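Local coordinates for protein cysteine desulfurase (PDB 5B89) that probably catalyses the pyridoxal-phosphate-dependent transfer of sulfur from L-cysteine to a sulfur carrier, releasing L-alanine, at residues B[120-134]-B[171-185]. Sequence-based numbering, arbitrary orientation.
With PLP (pyridoxal-5'-phosphate), chain G; ALA (alanine), chain H.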
loop_
_atom_site.group_PDB
_atom_site.type_symbol
_atom_site.label_atom_id
_atom_site.label_comp_id
_atom_site.label_asym_id
_atom_site.label_seq_id
_atom_site.Cartn_x
_atom_site.Cartn_y
_atom_site.Cartn_z
ATOM N N ILE B 120 -18.950 7.843 15.131
ATOM C CA ILE B 120 -19.332 9.099 15.756
ATOM C C ILE B 120 -20.696 9.600 15.275
ATOM O O ILE B 120 -21.244 10.508 15.891
ATOM C CB ILE B 120 -18.301 10.225 15.566
ATOM C CG1 ILE B 120 -18.281 10.839 14.150
ATOM C CG2 ILE B 120 -16.924 9.743 15.937
ATOM C CD1 ILE B 120 -17.425 12.116 14.018
ATOM N N PHE B 121 -21.171 9.115 14.169
ATOM C CA PHE B 121 -22.368 9.621 13.567
ATOM C C PHE B 121 -23.661 9.036 14.111
ATOM O O PHE B 121 -23.703 7.912 14.459
ATOM C CB PHE B 121 -22.326 9.383 12.045
ATOM C CG PHE B 121 -21.244 10.148 11.335
ATOM C CD1 PHE B 121 -21.450 11.424 10.907
ATOM C CD2 PHE B 121 -20.032 9.570 11.093
ATOM C CE1 PHE B 121 -20.473 12.127 10.268
ATOM C CE2 PHE B 121 -19.038 10.274 10.473
ATOM C CZ PHE B 121 -19.262 11.562 10.081
ATOM N N LYS B 122 -24.692 9.870 14.124
ATOM C CA LYS B 122 -26.021 9.504 14.555
ATOM C C LYS B 122 -26.938 9.706 13.364
ATOM O O LYS B 122 -26.706 10.563 12.583
ATOM C CB LYS B 122 -26.458 10.445 15.689
ATOM C CG LYS B 122 -27.920 10.475 16.000
ATOM C CD LYS B 122 -28.234 11.382 17.180
ATOM C CE LYS B 122 -29.517 10.897 17.823
ATOM N NZ LYS B 122 -29.923 11.450 19.136
ATOM N N ARG B 123 -27.992 8.918 13.250
ATOM C CA ARG B 123 -28.971 9.091 12.175
ATOM C C ARG B 123 -29.381 10.568 12.090
ATOM O O ARG B 123 -29.631 11.180 13.087
ATOM C CB ARG B 123 -30.203 8.211 12.430
ATOM C CG ARG B 123 -31.315 8.322 11.409
ATOM C CD ARG B 123 -32.330 7.192 11.486
ATOM N NE ARG B 123 -31.821 5.965 10.934
ATOM C CZ ARG B 123 -31.869 5.640 9.646
ATOM N NH1 ARG B 123 -32.470 6.423 8.766
ATOM N NH2 ARG B 123 -31.340 4.510 9.239
ATOM N N GLY B 124 -29.421 11.106 10.873
ATOM C CA GLY B 124 -29.701 12.488 10.637
ATOM C C GLY B 124 -28.592 13.518 10.724
ATOM O O GLY B 124 -28.799 14.730 10.454
ATOM N N ASP B 125 -27.403 13.085 11.144
ATOM C CA ASP B 125 -26.237 13.990 11.140
ATOM C C ASP B 125 -25.921 14.293 9.657
ATOM O O ASP B 125 -26.344 13.530 8.774
ATOM C CB ASP B 125 -25.011 13.364 11.766
ATOM C CG ASP B 125 -25.011 13.351 13.275
ATOM O OD1 ASP B 125 -25.927 13.992 13.881
ATOM O OD2 ASP B 125 -24.063 12.720 13.854
ATOM N N LYS B 126 -25.219 15.377 9.490
ATOM C CA LYS B 126 -24.902 15.926 8.212
ATOM C C LYS B 126 -23.429 15.944 7.864
ATOM O O LYS B 126 -22.641 16.323 8.644
ATOM C CB LYS B 126 -25.417 17.373 8.180
ATOM C CG LYS B 126 -25.218 18.141 6.887
ATOM C CD LYS B 126 -25.984 19.442 6.819
ATOM C CE LYS B 126 -25.644 20.369 7.932
ATOM N NZ LYS B 126 -26.157 21.711 7.655
ATOM N N ILE B 127 -23.159 15.558 6.633
ATOM C CA ILE B 127 -21.814 15.606 6.051
ATOM C C ILE B 127 -21.908 16.558 4.868
ATOM O O ILE B 127 -22.798 16.454 4.143
ATOM C CB ILE B 127 -21.342 14.254 5.572
ATOM C CG1 ILE B 127 -21.107 13.350 6.761
ATOM C CG2 ILE B 127 -20.004 14.354 4.838
ATOM C CD1 ILE B 127 -20.920 11.924 6.366
ATOM N N VAL B 128 -20.964 17.475 4.754
ATOM C CA VAL B 128 -20.944 18.459 3.652
ATOM C C VAL B 128 -19.674 18.211 2.815
ATOM O O VAL B 128 -18.623 18.096 3.391
ATOM C CB VAL B 128 -20.991 19.846 4.148
ATOM C CG1 VAL B 128 -20.853 20.913 3.062
ATOM C CG2 VAL B 128 -22.284 20.064 4.970
ATOM N N THR B 129 -19.843 18.257 1.490
ATOM C CA THR B 129 -18.694 18.218 0.599
ATOM C C THR B 129 -18.973 19.128 -0.576
ATOM O O THR B 129 -19.917 19.853 -0.581
ATOM C CB THR B 129 -18.400 16.779 0.254
ATOM O OG1 THR B 129 -17.191 16.717 -0.501
ATOM C CG2 THR B 129 -19.438 16.224 -0.675
ATOM N N THR B 130 -18.097 19.107 -1.575
ATOM C CA THR B 130 -18.269 19.889 -2.825
ATOM C C THR B 130 -18.933 19.008 -3.869
ATOM O O THR B 130 -18.820 17.815 -3.842
ATOM C CB THR B 130 -16.957 20.506 -3.364
ATOM O OG1 THR B 130 -16.258 19.527 -4.163
ATOM C CG2 THR B 130 -16.084 21.027 -2.355
ATOM N N PRO B 131 -19.427 19.619 -4.927
ATOM C CA PRO B 131 -19.964 18.825 -6.002
ATOM C C PRO B 131 -18.917 18.461 -6.998
ATOM O O PRO B 131 -19.279 17.936 -7.997
ATOM C CB PRO B 131 -20.930 19.763 -6.701
ATOM C CG PRO B 131 -20.430 21.104 -6.403
ATOM C CD PRO B 131 -19.713 21.042 -5.086
ATOM N N TYR B 132 -17.665 18.736 -6.743
ATOM C CA TYR B 132 -16.643 18.468 -7.724
ATOM C C TYR B 132 -15.656 17.408 -7.321
ATOM O O TYR B 132 -14.625 17.261 -7.932
ATOM C CB TYR B 132 -15.857 19.749 -8.006
ATOM C CG TYR B 132 -16.631 21.040 -8.138
ATOM C CD1 TYR B 132 -17.329 21.335 -9.272
ATOM C CD2 TYR B 132 -16.572 21.973 -7.183
ATOM C CE1 TYR B 132 -18.005 22.526 -9.412
ATOM C CE2 TYR B 132 -17.233 23.155 -7.311
ATOM C CZ TYR B 132 -17.963 23.419 -8.433
ATOM O OH TYR B 132 -18.620 24.588 -8.522
ATOM N N GLU B 133 -15.993 16.691 -6.278
ATOM C CA GLU B 133 -15.092 15.712 -5.770
ATOM C C GLU B 133 -14.734 14.530 -6.673
ATOM O O GLU B 133 -15.542 14.049 -7.371
ATOM C CB GLU B 133 -15.645 15.168 -4.459
ATOM C CG GLU B 133 -15.850 16.196 -3.351
ATOM C CD GLU B 133 -14.570 16.908 -2.898
ATOM O OE1 GLU B 133 -13.582 16.218 -2.668
ATOM O OE2 GLU B 133 -14.590 18.125 -2.795
ATOM N N HIS B 134 -13.484 14.097 -6.583
ATOM C CA HIS B 134 -13.018 12.890 -7.223
ATOM C C HIS B 134 -13.783 11.777 -6.472
ATOM O O HIS B 134 -14.130 11.960 -5.342
ATOM C CB HIS B 134 -11.503 12.784 -6.995
ATOM C CG HIS B 134 -10.882 11.485 -7.374
ATOM N ND1 HIS B 134 -10.054 11.342 -8.457
ATOM C CD2 HIS B 134 -10.888 10.298 -6.752
ATOM C CE1 HIS B 134 -9.613 10.104 -8.503
ATOM N NE2 HIS B 134 -10.107 9.452 -7.484
ATOM N N LYS B 171 -24.390 25.757 4.824
ATOM C CA LYS B 171 -24.371 24.331 4.877
ATOM C C LYS B 171 -23.511 23.750 5.989
ATOM O O LYS B 171 -23.855 22.758 6.529
ATOM C CB LYS B 171 -23.889 23.771 3.552
ATOM C CG LYS B 171 -24.818 24.066 2.378
ATOM C CD LYS B 171 -25.215 22.792 1.726
ATOM C CE LYS B 171 -26.410 22.971 0.814
ATOM N NZ LYS B 171 -26.076 23.751 -0.395
ATOM N N ILE B 172 -22.410 24.411 6.286
ATOM C CA ILE B 172 -21.419 23.860 7.257
ATOM C C ILE B 172 -21.954 24.056 8.708
ATOM O O ILE B 172 -21.639 23.261 9.585
ATOM C CB ILE B 172 -20.058 24.488 7.088
ATOM C CG1 ILE B 172 -19.503 24.024 5.711
ATOM C CG2 ILE B 172 -19.116 24.109 8.204
ATOM C CD1 ILE B 172 -18.234 24.771 5.329
ATOM N N LYS B 173 -22.799 25.076 8.924
ATOM C CA LYS B 173 -23.451 25.241 10.249
ATOM C C LYS B 173 -24.269 23.990 10.532
ATOM O O LYS B 173 -25.076 23.533 9.735
ATOM C CB LYS B 173 -24.323 26.521 10.245
ATOM C CG LYS B 173 -25.100 26.716 11.580
ATOM C CD LYS B 173 -26.201 27.766 11.415
ATOM C CE LYS B 173 -27.026 27.942 12.694
ATOM N NZ LYS B 173 -26.180 28.301 13.870
ATOM N N GLY B 174 -23.997 23.370 11.687
ATOM C CA GLY B 174 -24.670 22.128 12.024
ATOM C C GLY B 174 -24.105 20.860 11.396
ATOM O O GLY B 174 -24.658 19.809 11.601
ATOM N N ALA B 175 -23.032 20.985 10.571
ATOM C CA ALA B 175 -22.499 19.772 10.003
ATOM C C ALA B 175 -21.601 19.023 11.026
ATOM O O ALA B 175 -20.875 19.675 11.741
ATOM C CB ALA B 175 -21.635 20.156 8.797
ATOM N N LYS B 176 -21.613 17.687 10.977
ATOM C CA LYS B 176 -20.730 16.906 11.785
ATOM C C LYS B 176 -19.303 16.846 11.179
ATOM O O LYS B 176 -18.303 16.831 11.927
ATOM C CB LYS B 176 -21.306 15.514 11.972
ATOM C CG LYS B 176 -20.523 14.558 12.876
ATOM C CD LYS B 176 -20.982 14.859 14.261
ATOM C CE LYS B 176 -20.365 13.889 15.233
ATOM N NZ LYS B 176 -20.930 14.278 16.564
ATOM N N LEU B 177 -19.283 16.800 9.856
ATOM C CA LEU B 177 -17.991 16.606 9.135
ATOM C C LEU B 177 -18.167 17.301 7.777
ATOM O O LEU B 177 -19.210 17.229 7.149
ATOM C CB LEU B 177 -17.704 15.132 9.021
ATOM C CG LEU B 177 -16.331 14.768 8.338
ATOM C CD1 LEU B 177 -15.723 13.514 8.977
ATOM C CD2 LEU B 177 -16.460 14.592 6.851
ATOM N N VAL B 178 -17.052 17.878 7.370
ATOM C CA VAL B 178 -16.915 18.607 6.081
ATOM C C VAL B 178 -15.688 17.964 5.394
ATOM O O VAL B 178 -14.594 17.965 6.038
ATOM C CB VAL B 178 -16.718 20.046 6.279
ATOM C CG1 VAL B 178 -16.494 20.789 4.966
ATOM C CG2 VAL B 178 -17.900 20.747 6.991
ATOM N N ALA B 179 -15.857 17.530 4.159
ATOM C CA ALA B 179 -14.769 16.976 3.381
ATOM C C ALA B 179 -14.641 17.729 2.075
ATOM O O ALA B 179 -15.559 17.799 1.334
ATOM C CB ALA B 179 -14.999 15.511 3.114
ATOM N N VAL B 180 -13.470 18.271 1.812
ATOM C CA VAL B 180 -13.277 18.997 0.563
ATOM C C VAL B 180 -11.922 18.729 -0.076
ATOM O O VAL B 180 -10.955 18.453 0.565
ATOM C CB VAL B 180 -13.420 20.513 0.735
ATOM C CG1 VAL B 180 -14.782 20.863 1.357
ATOM C CG2 VAL B 180 -12.302 21.037 1.578
ATOM N N GLN B 181 -11.907 18.879 -1.387
ATOM C CA GLN B 181 -10.690 18.746 -2.107
ATOM C C GLN B 181 -10.028 20.114 -2.096
ATOM O O GLN B 181 -10.648 21.078 -2.111
ATOM C CB GLN B 181 -10.960 18.320 -3.545
ATOM C CG GLN B 181 -11.615 19.389 -4.347
ATOM C CD GLN B 181 -12.198 18.938 -5.671
ATOM O OE1 GLN B 181 -12.140 17.797 -6.044
ATOM N NE2 GLN B 181 -12.739 19.873 -6.371
ATOM N N HIS B 182 -8.725 20.150 -2.032
ATOM C CA HIS B 182 -7.999 21.365 -2.156
ATOM C C HIS B 182 -8.002 21.881 -3.586
ATOM O O HIS B 182 -8.214 23.099 -3.861
ATOM C CB HIS B 182 -6.579 21.160 -1.630
ATOM C CG HIS B 182 -5.779 22.339 -1.405
ATOM N ND1 HIS B 182 -4.536 22.270 -0.782
ATOM C CD2 HIS B 182 -5.949 23.656 -1.712
ATOM C CE1 HIS B 182 -4.005 23.463 -0.686
ATOM N NE2 HIS B 182 -4.845 24.320 -1.245
ATOM N N VAL B 183 -7.695 21.011 -4.517
ATOM C CA VAL B 183 -7.701 21.256 -5.977
ATOM C C VAL B 183 -8.450 20.176 -6.663
ATOM O O VAL B 183 -8.283 19.018 -6.424
ATOM C CB VAL B 183 -6.224 21.229 -6.476
ATOM C CG1 VAL B 183 -6.130 21.386 -8.041
ATOM C CG2 VAL B 183 -5.393 22.304 -5.802
ATOM N N SER B 184 -9.322 20.555 -7.633
ATOM C CA SER B 184 -10.010 19.666 -8.489
ATOM C C SER B 184 -9.112 19.044 -9.582
ATOM O O SER B 184 -8.505 19.817 -10.302
ATOM C CB SER B 184 -11.128 20.403 -9.192
ATOM O OG SER B 184 -11.704 19.552 -10.195
ATOM N N ASN B 185 -9.095 17.722 -9.686
ATOM C CA ASN B 185 -8.304 17.037 -10.697
ATOM C C ASN B 185 -8.901 17.163 -12.085
ATOM O O ASN B 185 -8.271 16.761 -13.017
ATOM C CB ASN B 185 -8.180 15.565 -10.310
ATOM C CG ASN B 185 -9.510 14.834 -10.351
ATOM O OD1 ASN B 185 -10.504 15.280 -9.709
ATOM N ND2 ASN B 185 -9.554 13.737 -11.067
HETATM N N1 PLP G . -8.390 13.025 -5.076
HETATM C C2 PLP G . -7.912 13.877 -6.025
HETATM C C2A PLP G . -8.306 15.338 -6.031
HETATM C C3 PLP G . -7.079 13.319 -7.010
HETATM O O3 PLP G . -6.572 14.125 -7.976
HETATM C C4 PLP G . -6.705 11.952 -6.941
HETATM C C4A PLP G . -5.815 11.376 -8.113
HETATM C C5 PLP G . -7.194 11.173 -5.862
HETATM C C6 PLP G . -8.060 11.708 -4.933
HETATM C C5A PLP G . -6.830 9.692 -5.814
HETATM O O4P PLP G . -5.398 9.565 -5.562
HETATM P P PLP G . -4.920 8.092 -5.583
HETATM O O1P PLP G . -3.483 8.205 -5.407
HETATM O O2P PLP G . -5.300 7.559 -6.966
HETATM O O3P PLP G . -5.634 7.362 -4.544
HETATM N N ALA H . -6.458 11.753 -9.446
HETATM C CA ALA H . -5.840 11.207 -10.753
HETATM C C ALA H . -6.596 11.457 -12.079
HETATM O O ALA H . -7.430 12.395 -12.060
HETATM C CB ALA H . -5.475 9.709 -10.762
HETATM O OXT ALA H . -6.368 10.882 -13.208
HETATM O O HOH W 1 -23.502 12.787 16.411
HETATM O O HOH W 2 -20.285 11.855 18.270
HETATM O O HOH W 3 -24.859 17.042 11.824
HETATM O O HOH W 4 -12.516 17.062 -9.587
#
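Strands 126-129 and 177-181 run parallel, their axes 4.8 Å apart, with V128 N hydrogen-bonded to L177 O and V128 O accepting from A179 N. At the start of strand 126-129 the chain of K126, bent at chi3 (58°), curls to the end of helix 165-172, where NZ donates to K171 O (2.8 Å) and K173 O (3.0 Å); a long, cationic side chain suits two carbonyls, of K171 in the last turn of the helix and of K173 just beyond it. Beta-branched V128 fits its extended backbone and sets CG2 against CB of A175, which closes the type II turn begun at I172, where G174 takes a positive phi at which a CB would press on the preceding carbonyl O. K176 passes its CG obliquely by the F121 ring, and its NZ shares a water with D125 OD2. These strands are neighbours in the seven-stranded mixed sheet of the large domain of fold-type I pyridoxal-phosphate enzymes, and the loops at their C-terminal ends reach the cofactor. T129 OG1, anti to the backbone N (chi1 -174°), donates to A179 O (2.7 Å). Beyond it, E133 OE2 takes Q181 N on its syn lone pair (3.1 Å) and T130 OG1 on the anti side (2.6 Å), while T130 OG1 itself accepts Y132 N in an ST turn. With an alanine in place of E133, Q181 N and T130 OG1 would probably lose their shared acceptor, and the turn from T130 to E133 is likely to be held less firmly. The flat imidazole of H134 lies with one face over the pyridine ring, with PLP C5 3.7 Å above the imidazole plane, while N185 ND2 sits at the edge of the H134 ring, donating to the O of the bound alanine (2.7 Å) and to H375 O.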